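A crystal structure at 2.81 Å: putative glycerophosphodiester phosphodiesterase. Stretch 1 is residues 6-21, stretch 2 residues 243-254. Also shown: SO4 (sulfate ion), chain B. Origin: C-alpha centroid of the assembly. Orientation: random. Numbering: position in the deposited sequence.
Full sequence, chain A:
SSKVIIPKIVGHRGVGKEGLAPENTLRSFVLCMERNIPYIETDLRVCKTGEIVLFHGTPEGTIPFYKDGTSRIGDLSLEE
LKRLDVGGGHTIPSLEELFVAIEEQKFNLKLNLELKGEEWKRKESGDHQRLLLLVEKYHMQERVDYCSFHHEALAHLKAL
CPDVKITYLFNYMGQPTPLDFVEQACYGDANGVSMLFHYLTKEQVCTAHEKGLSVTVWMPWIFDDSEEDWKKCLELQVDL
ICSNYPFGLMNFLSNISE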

ATOM      1  N   ILE A   6      10.864  -5.627 -16.802  1.00 19.17           N
ATOM      2  CA  ILE A   6      10.109  -4.374 -16.828  1.00 18.48           C
ATOM      3  C   ILE A   6       9.207  -4.353 -15.574  1.00 17.85           C
ATOM      4  O   ILE A   6       8.348  -5.225 -15.406  1.00 17.56           O
ATOM      5  N   PRO A   7       9.395  -3.355 -14.688  1.00 17.39           N
ATOM      6  CA  PRO A   7       8.665  -3.378 -13.412  1.00 17.03           C
ATOM      7  C   PRO A   7       7.222  -2.966 -13.623  1.00 16.51           C
ATOM      8  O   PRO A   7       6.925  -2.258 -14.579  1.00 16.83           O
ATOM      9  N   LYS A   8       6.329  -3.407 -12.753  1.00 15.98           N
ATOM     10  CA  LYS A   8       4.930  -2.998 -12.853  1.00 15.90           C
ATOM     11  C   LYS A   8       4.641  -1.797 -11.945  1.00 15.35           C
ATOM     12  O   LYS A   8       5.304  -1.635 -10.915  1.00 15.45           O
ATOM     13  N   ILE A   9       3.668  -0.967 -12.320  1.00 14.74           N
ATOM     14  CA  ILE A   9       3.349   0.243 -11.547  1.00 14.35           C
ATOM     15  C   ILE A   9       2.440  -0.071 -10.365  1.00 14.37           C
ATOM     16  O   ILE A   9       1.428  -0.750 -10.521  1.00 14.34           O
ATOM     17  N   VAL A  10       2.787   0.441  -9.186  1.00 14.40           N
ATOM     18  CA  VAL A  10       1.837   0.483  -8.076  1.00 14.57           C
ATOM     19  C   VAL A  10       1.422   1.932  -7.840  1.00 15.13           C
ATOM     20  O   VAL A  10       2.274   2.780  -7.553  1.00 15.91           O
ATOM     21  N   GLY A  11       0.129   2.222  -7.965  1.00 15.41           N
ATOM     22  CA  GLY A  11      -0.378   3.581  -7.742  1.00 15.78           C
ATOM     23  C   GLY A  11      -0.405   3.958  -6.268  1.00 16.22           C
ATOM     24  O   GLY A  11      -1.274   3.489  -5.520  1.00 16.50           O
ATOM     25  N   HIS A  12       0.544   4.803  -5.853  1.00 16.24           N
ATOM     26  CA  HIS A  12       0.678   5.200  -4.461  1.00 16.29           C
ATOM     27  C   HIS A  12      -0.528   6.022  -4.009  1.00 15.90           C
ATOM     28  O   HIS A  12      -0.766   7.118  -4.507  1.00 15.89           O
ATOM     29  N   ARG A  13      -1.287   5.462  -3.068  1.00 15.48           N
ATOM     30  CA  ARG A  13      -2.540   6.038  -2.581  1.00 15.06           C
ATOM     31  C   ARG A  13      -3.515   6.358  -3.712  1.00 15.06           C
ATOM     32  O   ARG A  13      -4.344   7.260  -3.598  1.00 15.21           O
ATOM     33  N   GLY A  14      -3.406   5.592  -4.794  1.00 15.34           N
ATOM     34  CA  GLY A  14      -4.166   5.813  -6.019  1.00 15.64           C
ATOM     35  C   GLY A  14      -3.325   6.488  -7.094  1.00 16.16           C
ATOM     36  O   GLY A  14      -2.237   6.023  -7.447  1.00 16.05           O
ATOM     37  N   VAL A  15      -3.831   7.593  -7.627  1.00 16.55           N
ATOM     38  CA  VAL A  15      -3.137   8.320  -8.675  1.00 16.82           C
ATOM     39  C   VAL A  15      -1.978   9.082  -8.071  1.00 17.55           C
ATOM     40  O   VAL A  15      -1.359   9.918  -8.724  1.00 17.88           O
ATOM     41  N   GLY A  16      -1.696   8.808  -6.807  1.00 18.39           N
ATOM     42  CA  GLY A  16      -0.544   9.411  -6.151  1.00 19.25           C
ATOM     43  C   GLY A  16      -0.593  10.920  -6.188  1.00 19.48           C
ATOM     44  O   GLY A  16      -1.657  11.511  -5.977  1.00 19.68           O
ATOM     45  N   LYS A  17       0.559  11.531  -6.475  1.00 19.69           N
ATOM     46  CA  LYS A  17       0.708  12.996  -6.467  1.00 19.59           C
ATOM     47  C   LYS A  17       0.342  13.657  -7.802  1.00 20.05           C
ATOM     48  O   LYS A  17       0.625  14.840  -8.001  1.00 19.84           O
ATOM     49  N   GLU A  18      -0.279  12.909  -8.716  1.00 20.46           N
ATOM     50  CA  GLU A  18      -0.760  13.522  -9.956  1.00 21.19           C
ATOM     51  C   GLU A  18      -1.877  14.518  -9.591  1.00 21.94           C
ATOM     52  O   GLU A  18      -2.459  14.453  -8.489  1.00 22.24           O
ATOM     53  N   GLY A  19      -2.163  15.454 -10.488  1.00 22.33           N
ATOM     54  CA  GLY A  19      -3.225  16.426 -10.213  1.00 23.16           C
ATOM     55  C   GLY A  19      -4.622  15.855  -9.930  1.00 23.31           C
ATOM     56  O   GLY A  19      -5.301  16.296  -9.011  1.00 23.55           O
ATOM     57  N   LEU A  20      -5.015  14.831 -10.680  1.00 23.29           N
ATOM     58  CA  LEU A  20      -6.423  14.560 -10.987  1.00 23.16           C
ATOM     59  C   LEU A  20      -7.403  14.223  -9.851  1.00 23.12           C
ATOM     60  O   LEU A  20      -8.628  14.263 -10.061  1.00 23.01           O
ATOM     61  N   ALA A  21      -6.887  13.895  -8.665  1.00 22.92           N
ATOM     62  CA  ALA A  21      -7.742  13.503  -7.541  1.00 22.97           C
ATOM     63  C   ALA A  21      -6.987  13.424  -6.223  1.00 23.32           C
ATOM     64  O   ALA A  21      -5.773  13.205  -6.218  1.00 23.07           O
ATOM     65  N   SER A 243       4.955   4.327  -7.108  1.00 14.03           N
ATOM     66  CA  SER A 243       5.246   5.664  -7.634  1.00 14.14           C
ATOM     67  C   SER A 243       4.252   6.723  -7.198  1.00 14.01           C
ATOM     68  O   SER A 243       3.066   6.453  -7.061  1.00 14.04           O
ATOM     69  N   ASN A 244       4.737   7.943  -7.007  1.00 14.03           N
ATOM     70  CA  ASN A 244       3.867   9.074  -6.723  1.00 14.05           C
ATOM     71  C   ASN A 244       3.381   9.695  -8.017  1.00 14.21           C
ATOM     72  O   ASN A 244       2.513  10.570  -8.012  1.00 14.61           O
ATOM     73  N   TYR A 245       3.941   9.239  -9.134  1.00 13.87           N
ATOM     74  CA  TYR A 245       3.494   9.675 -10.444  1.00 13.55           C
ATOM     75  C   TYR A 245       3.314   8.498 -11.395  1.00 13.50           C
ATOM     76  O   TYR A 245       4.077   8.356 -12.348  1.00 13.67           O
ATOM     77  N   PRO A 246       2.293   7.656 -11.150  1.00 13.35           N
ATOM     78  CA  PRO A 246       2.079   6.462 -11.991  1.00 13.61           C
ATOM     79  C   PRO A 246       1.904   6.758 -13.504  1.00 14.18           C
ATOM     80  O   PRO A 246       2.425   6.008 -14.358  1.00 14.52           O
ATOM     81  N   PHE A 247       1.187   7.838 -13.828  1.00 14.18           N
ATOM     82  CA  PHE A 247       0.938   8.204 -15.217  1.00 14.19           C
ATOM     83  C   PHE A 247       2.246   8.610 -15.910  1.00 14.52           C
ATOM     84  O   PHE A 247       2.481   8.245 -17.073  1.00 14.50           O
ATOM     85  N   GLY A 248       3.107   9.326 -15.180  1.00 14.81           N
ATOM     86  CA  GLY A 248       4.459   9.631 -15.644  1.00 15.15           C
ATOM     87  C   GLY A 248       5.298   8.374 -15.791  1.00 15.77           C
ATOM     88  O   GLY A 248       6.037   8.209 -16.776  1.00 16.27           O
ATOM     89  N   LEU A 249       5.179   7.482 -14.813  1.00 15.96           N
ATOM     90  CA  LEU A 249       5.894   6.225 -14.833  1.00 16.29           C
ATOM     91  C   LEU A 249       5.450   5.379 -16.011  1.00 17.14           C
ATOM     92  O   LEU A 249       6.302   4.836 -16.719  1.00 17.71           O
HETATM   93  N   MSE A 250       4.136   5.267 -16.228  1.00 17.61           N
HETATM   94  CA  MSE A 250       3.610   4.532 -17.375  1.00 18.37           C
HETATM   95  C   MSE A 250       4.126   5.134 -18.683  1.00 17.70           C
HETATM   96  O   MSE A 250       4.608   4.411 -19.559  1.00 17.14           O
ATOM     97  N   ASN A 251       4.037   6.467 -18.788  1.00 17.26           N
ATOM     98  CA  ASN A 251       4.480   7.203 -19.970  1.00 16.59           C
ATOM     99  C   ASN A 251       5.949   6.975 -20.251  1.00 16.34           C
ATOM    100  O   ASN A 251       6.352   6.833 -21.405  1.00 16.68           O
ATOM    101  N   PHE A 252       6.739   6.922 -19.186  1.00 15.97           N
ATOM    102  CA  PHE A 252       8.134   6.495 -19.270  1.00 15.73           C
ATOM    103  C   PHE A 252       8.263   5.070 -19.853  1.00 15.59           C
ATOM    104  O   PHE A 252       8.838   4.880 -20.933  1.00 15.39           O
ATOM    105  N   LEU A 253       7.700   4.090 -19.143  1.00 15.46           N
ATOM    106  CA  LEU A 253       7.852   2.677 -19.474  1.00 15.36           C
ATOM    107  C   LEU A 253       7.415   2.389 -20.914  1.00 15.84           C
ATOM    108  O   LEU A 253       7.878   1.425 -21.534  1.00 15.72           O
ATOM    109  N   SER A 254       6.525   3.246 -21.422  1.00 16.41           N
ATOM    110  CA  SER A 254       6.200   3.372 -22.844  1.00 16.74           C
ATOM    111  C   SER A 254       7.417   3.212 -23.734  1.00 16.90           C
ATOM    112  O   SER A 254       7.373   2.510 -24.736  1.00 16.93           O
TER

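The strand that begins at Lys8 and helix 246-253 run nearly antiparallel, at 166°, with their axes 8.8 Å apart at closest approach. Ile9 fills the space between them. Its CA-to-CB bond points toward the helix, and chi1 and chi2 are both m. This conformation carries Ile9 CD1 to 3.2 Å from Leu249 CG and 3.1 Å from Leu253 CD1, both very tight for apolar contacts. The other branch, Ile9 CG2, lies 3.7 Å from Pro246 CB. Leu249 (t, p) and Leu253 (m, t) both point toward the strand. Pro246, with a C-gamma endo pucker, also points toward it. Lys8, the neighbour of Ile9, points away and stays exposed.

Backbone pairing brings the strand and Ser243 together in parallel register. Ser243 N donates to Val10 O at 3.1 Å, and His12 N donates to Ser243 O at 3.2 Å. The Ser243 side chain is t, and its OG accepts from Tyr245 N at 2.9 Å, a bond within the second stretch.

His12 points toward the second stretch with chi1 t. His12 ND1 donates to Asn244 OD1 at 2.8 Å, which lies at the ring edge, near the ring plane. Asn244 is m, with its amide nitrogen bonded elsewhere in the structure. A sulfate ion, probably from the crystallisation liquor, sits beyond the imidazole, with SO4 O3 3.0 Å from His12 CE1. SO4 O3 also accepts a hydrogen bond from Arg13 NH2 at 2.9 Å. Arg13 starts m and then extends through two t angles, so its guanidinium reaches the ion without touching the second stretch.

An ideal CB on Gly16 would be 2.7 Å from Asn244 O, a clash, and its positive phi also favours glycine. Next to it, Lys17 N donates to Asn244 O at 2.7 Å. Lys17 CB points toward the second stretch and lies 3.5 Å from Tyr245 OH, but the end of the side chain leads away.

Glu18 leaves the backbone sideways. Its chi1 and chi2 are both m, and this fold brings the carboxylate to the start of the helix. Glu18 OE2 accepts from Gly248 N at 3.2 Å and, weakly, from Phe247 N at 3.0 Å. Free amides in the first turn of a helix suit such an acceptor. Glu18 OE1 lies 3.5 Å from Tyr245 CD2, at the ring edge.

The CA-to-CB bond of Phe247 points sideways, with chi1 m. Leu20 CD1 approaches its ring edge, 3.4 Å from Phe247 CE1. Val15, also m, places CG1 3.8 Å from Phe247 CZ.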

ATOM      1  CB  ILE A   6       9.275  -4.211 -18.145  1.00 18.45           C
ATOM      2  CG1 ILE A   6      10.157  -4.413 -19.381  1.00 18.63           C
ATOM      3  CG2 ILE A   6       8.615  -2.838 -18.211  1.00 17.98           C
ATOM      4  CD1 ILE A   6       9.469  -5.245 -20.520  1.00 20.99           C
ATOM      5  CB  PRO A   7       9.395  -2.331 -12.555  1.00 16.91           C
ATOM      6  CG  PRO A   7      10.605  -1.869 -13.383  1.00 17.03           C
ATOM      7  CD  PRO A   7      10.233  -2.152 -14.810  1.00 17.47           C
ATOM      8  CB  LYS A   8       4.021  -4.174 -12.510  1.00 16.24           C
ATOM      9  CG  LYS A   8       4.097  -5.306 -13.506  1.00 17.40           C
ATOM     10  CD  LYS A   8       3.472  -6.548 -12.965  1.00 20.30           C
ATOM     11  CE  LYS A   8       3.559  -7.629 -14.005  1.00 23.57           C
ATOM     12  NZ  LYS A   8       4.292  -8.792 -13.399  1.00 26.81           N
ATOM     13  CB  ILE A   9       2.608   1.328 -12.379  1.00 14.09           C
ATOM     14  CG1 ILE A   9       3.090   1.397 -13.829  1.00 15.23           C
ATOM     15  CG2 ILE A   9       2.694   2.676 -11.712  1.00 13.13           C
ATOM     16  CD1 ILE A   9       4.531   1.664 -13.971  1.00 16.51           C
ATOM     17  CB  VAL A  10       2.424  -0.077  -6.782  1.00 14.17           C
ATOM     18  CG1 VAL A  10       1.367  -0.055  -5.724  1.00 14.13           C
ATOM     19  CG2 VAL A  10       2.896  -1.482  -6.989  1.00 13.57           C
ATOM     20  CB  HIS A  12       1.986   5.965  -4.214  1.00 16.43           C
ATOM     21  CG  HIS A  12       2.419   5.969  -2.772  1.00 18.96           C
ATOM     22  ND1 HIS A  12       3.592   6.556  -2.341  1.00 20.67           N
ATOM     23  CD2 HIS A  12       1.841   5.439  -1.663  1.00 19.67           C
ATOM     24  CE1 HIS A  12       3.712   6.402  -1.035  1.00 19.38           C
ATOM     25  NE2 HIS A  12       2.662   5.728  -0.599  1.00 20.20           N
ATOM     26  CB  ARG A  13      -2.258   7.253  -1.692  1.00 14.92           C
ATOM     27  CG  ARG A  13      -1.393   6.918  -0.502  1.00 13.57           C
ATOM     28  CD  ARG A  13      -1.226   8.113   0.371  1.00 12.22           C
ATOM     29  NE  ARG A  13       0.027   8.042   1.110  1.00 12.79           N
ATOM     30  CZ  ARG A  13       0.613   9.081   1.701  1.00 11.84           C
ATOM     31  NH1 ARG A  13       0.050  10.269   1.621  1.00 12.63           N
ATOM     32  NH2 ARG A  13       1.762   8.935   2.360  1.00 10.73           N
ATOM     33  CB  VAL A  15      -4.056   9.326  -9.367  1.00 16.54           C
ATOM     34  CG1 VAL A  15      -5.238   8.620  -9.985  1.00 15.85           C
ATOM     35  CG2 VAL A  15      -4.499  10.406  -8.378  1.00 16.84           C
ATOM     36  CB  LYS A  17       2.122  13.412  -6.012  1.00 19.33           C
ATOM     37  CG  LYS A  17       2.284  13.445  -4.501  1.00 19.02           C
ATOM     38  CD  LYS A  17       3.717  13.627  -4.064  1.00 18.51           C
ATOM     39  CE  LYS A  17       4.005  15.049  -3.700  1.00 17.24           C
ATOM     40  NZ  LYS A  17       5.347  15.122  -3.066  1.00 17.77           N
ATOM     41  CB  GLU A  18      -1.242  12.474 -10.974  1.00 20.74           C
ATOM     42  CG  GLU A  18      -0.255  11.335 -11.285  1.00 20.00           C
ATOM     43  CD  GLU A  18       0.798  11.634 -12.366  1.00 19.31           C
ATOM     44  OE1 GLU A  18       1.050  12.806 -12.733  1.00 18.46           O
ATOM     45  OE2 GLU A  18       1.401  10.657 -12.850  1.00 19.12           O
ATOM     46  CB  LEU A  20      -6.491  13.492 -12.081  1.00 23.27           C
ATOM     47  CG  LEU A  20      -5.679  13.797 -13.350  1.00 23.67           C
ATOM     48  CD1 LEU A  20      -4.789  12.605 -13.710  1.00 22.74           C
ATOM     49  CD2 LEU A  20      -6.573  14.264 -14.537  1.00 23.59           C
ATOM     50  CB  ALA A  21      -8.427  12.166  -7.824  1.00 22.82           C
ATOM     51  CB  SER A 243       5.237   5.609  -9.160  1.00 14.34           C
ATOM     52  OG  SER A 243       5.536   6.876  -9.730  1.00 15.64           O
ATOM     53  CB  ASN A 244       4.594  10.114  -5.885  1.00 14.05           C
ATOM     54  CG  ASN A 244       5.107   9.551  -4.564  1.00 15.84           C
ATOM     55  OD1 ASN A 244       4.491   8.676  -3.945  1.00 16.75           O
ATOM     56  ND2 ASN A 244       6.241  10.067  -4.115  1.00 18.67           N
ATOM     57  CB  TYR A 245       4.479  10.691 -11.005  1.00 13.48           C
ATOM     58  CG  TYR A 245       4.536  11.904 -10.129  1.00 13.69           C
ATOM     59  CD1 TYR A 245       5.394  11.939  -9.021  1.00 12.30           C
ATOM     60  CD2 TYR A 245       3.694  13.010 -10.378  1.00 12.59           C
ATOM     61  CE1 TYR A 245       5.429  13.044  -8.200  1.00 13.34           C
ATOM     62  CE2 TYR A 245       3.723  14.121  -9.568  1.00 12.14           C
ATOM     63  CZ  TYR A 245       4.592  14.134  -8.474  1.00 13.71           C
ATOM     64  OH  TYR A 245       4.621  15.225  -7.635  1.00 14.40           O
ATOM     65  CB  PRO A 246       0.804   5.836 -11.399  1.00 12.97           C
ATOM     66  CG  PRO A 246       0.182   6.892 -10.548  1.00 12.72           C
ATOM     67  CD  PRO A 246       1.278   7.775 -10.085  1.00 13.12           C
ATOM     68  CB  PHE A 247      -0.167   9.270 -15.319  1.00 13.85           C
ATOM     69  CG  PHE A 247      -1.477   8.851 -14.668  1.00 14.61           C
ATOM     70  CD1 PHE A 247      -2.421   9.799 -14.290  1.00 14.03           C
ATOM     71  CD2 PHE A 247      -1.762   7.490 -14.413  1.00 15.79           C
ATOM     72  CE1 PHE A 247      -3.623   9.405 -13.689  1.00 14.21           C
ATOM     73  CE2 PHE A 247      -2.964   7.087 -13.803  1.00 14.30           C
ATOM     74  CZ  PHE A 247      -3.885   8.047 -13.438  1.00 14.03           C
ATOM     75  CB  LEU A 249       5.719   5.460 -13.513  1.00 16.14           C
ATOM     76  CG  LEU A 249       6.459   4.124 -13.358  1.00 15.07           C
ATOM     77  CD1 LEU A 249       7.840   4.178 -13.965  1.00 15.84           C
ATOM     78  CD2 LEU A 249       6.583   3.726 -11.912  1.00 13.23           C
HETATM   79  CB  MSE A 250       2.092   4.578 -17.382  1.00 19.66           C
HETATM   80  CG  MSE A 250       1.392   3.200 -17.344  1.00 23.90           C
HETATM   81 SE   MSE A 250       2.102   1.673 -18.442  1.00 31.21          SE
HETATM   82  CE  MSE A 250       0.452   0.338 -18.330  1.00 25.61           C
ATOM     83  CB  ASN A 251       4.181   8.692 -19.842  1.00 16.35           C
ATOM     84  CG  ASN A 251       2.728   9.029 -20.147  1.00 16.14           C
ATOM     85  OD1 ASN A 251       1.886   8.152 -20.320  1.00 15.98           O
ATOM     86  ND2 ASN A 251       2.431  10.311 -20.205  1.00 16.09           N
ATOM     87  CB  PHE A 252       8.805   6.592 -17.884  1.00 15.50           C
ATOM     88  CG  PHE A 252      10.263   6.195 -17.878  1.00 15.51           C
ATOM     89  CD1 PHE A 252      11.236   7.023 -18.444  1.00 15.50           C
ATOM     90  CD2 PHE A 252      10.671   4.992 -17.294  1.00 15.71           C
ATOM     91  CE1 PHE A 252      12.600   6.658 -18.443  1.00 15.52           C
ATOM     92  CE2 PHE A 252      12.041   4.620 -17.277  1.00 15.20           C
ATOM     93  CZ  PHE A 252      13.003   5.459 -17.850  1.00 15.04           C
ATOM     94  CB  LEU A 253       7.111   1.802 -18.447  1.00 14.98           C
ATOM     95  CG  LEU A 253       7.506   1.906 -16.954  1.00 14.50           C
ATOM     96  CD1 LEU A 253       6.698   0.964 -16.111  1.00 14.24           C
ATOM     97  CD2 LEU A 253       8.966   1.624 -16.684  1.00 13.36           C
ATOM     98  CB  SER A 254       5.652   4.775 -23.099  1.00 16.80           C
ATOM     99  OG  SER A 254       4.292   4.748 -23.435  1.00 17.88           O
TER
HETATM  100  S   SO4 B   1       4.756   7.191   3.030  0.75 32.29           S
HETATM  101  O1  SO4 B   1       6.128   6.830   2.726  0.75 30.10           O
HETATM  102  O2  SO4 B   1       4.794   8.538   3.563  0.75 31.89           O
HETATM  103  O3  SO4 B   1       3.996   7.256   1.800  0.75 32.67           O
HETATM  104  O4  SO4 B   1       4.098   6.243   3.934  0.75 29.78           O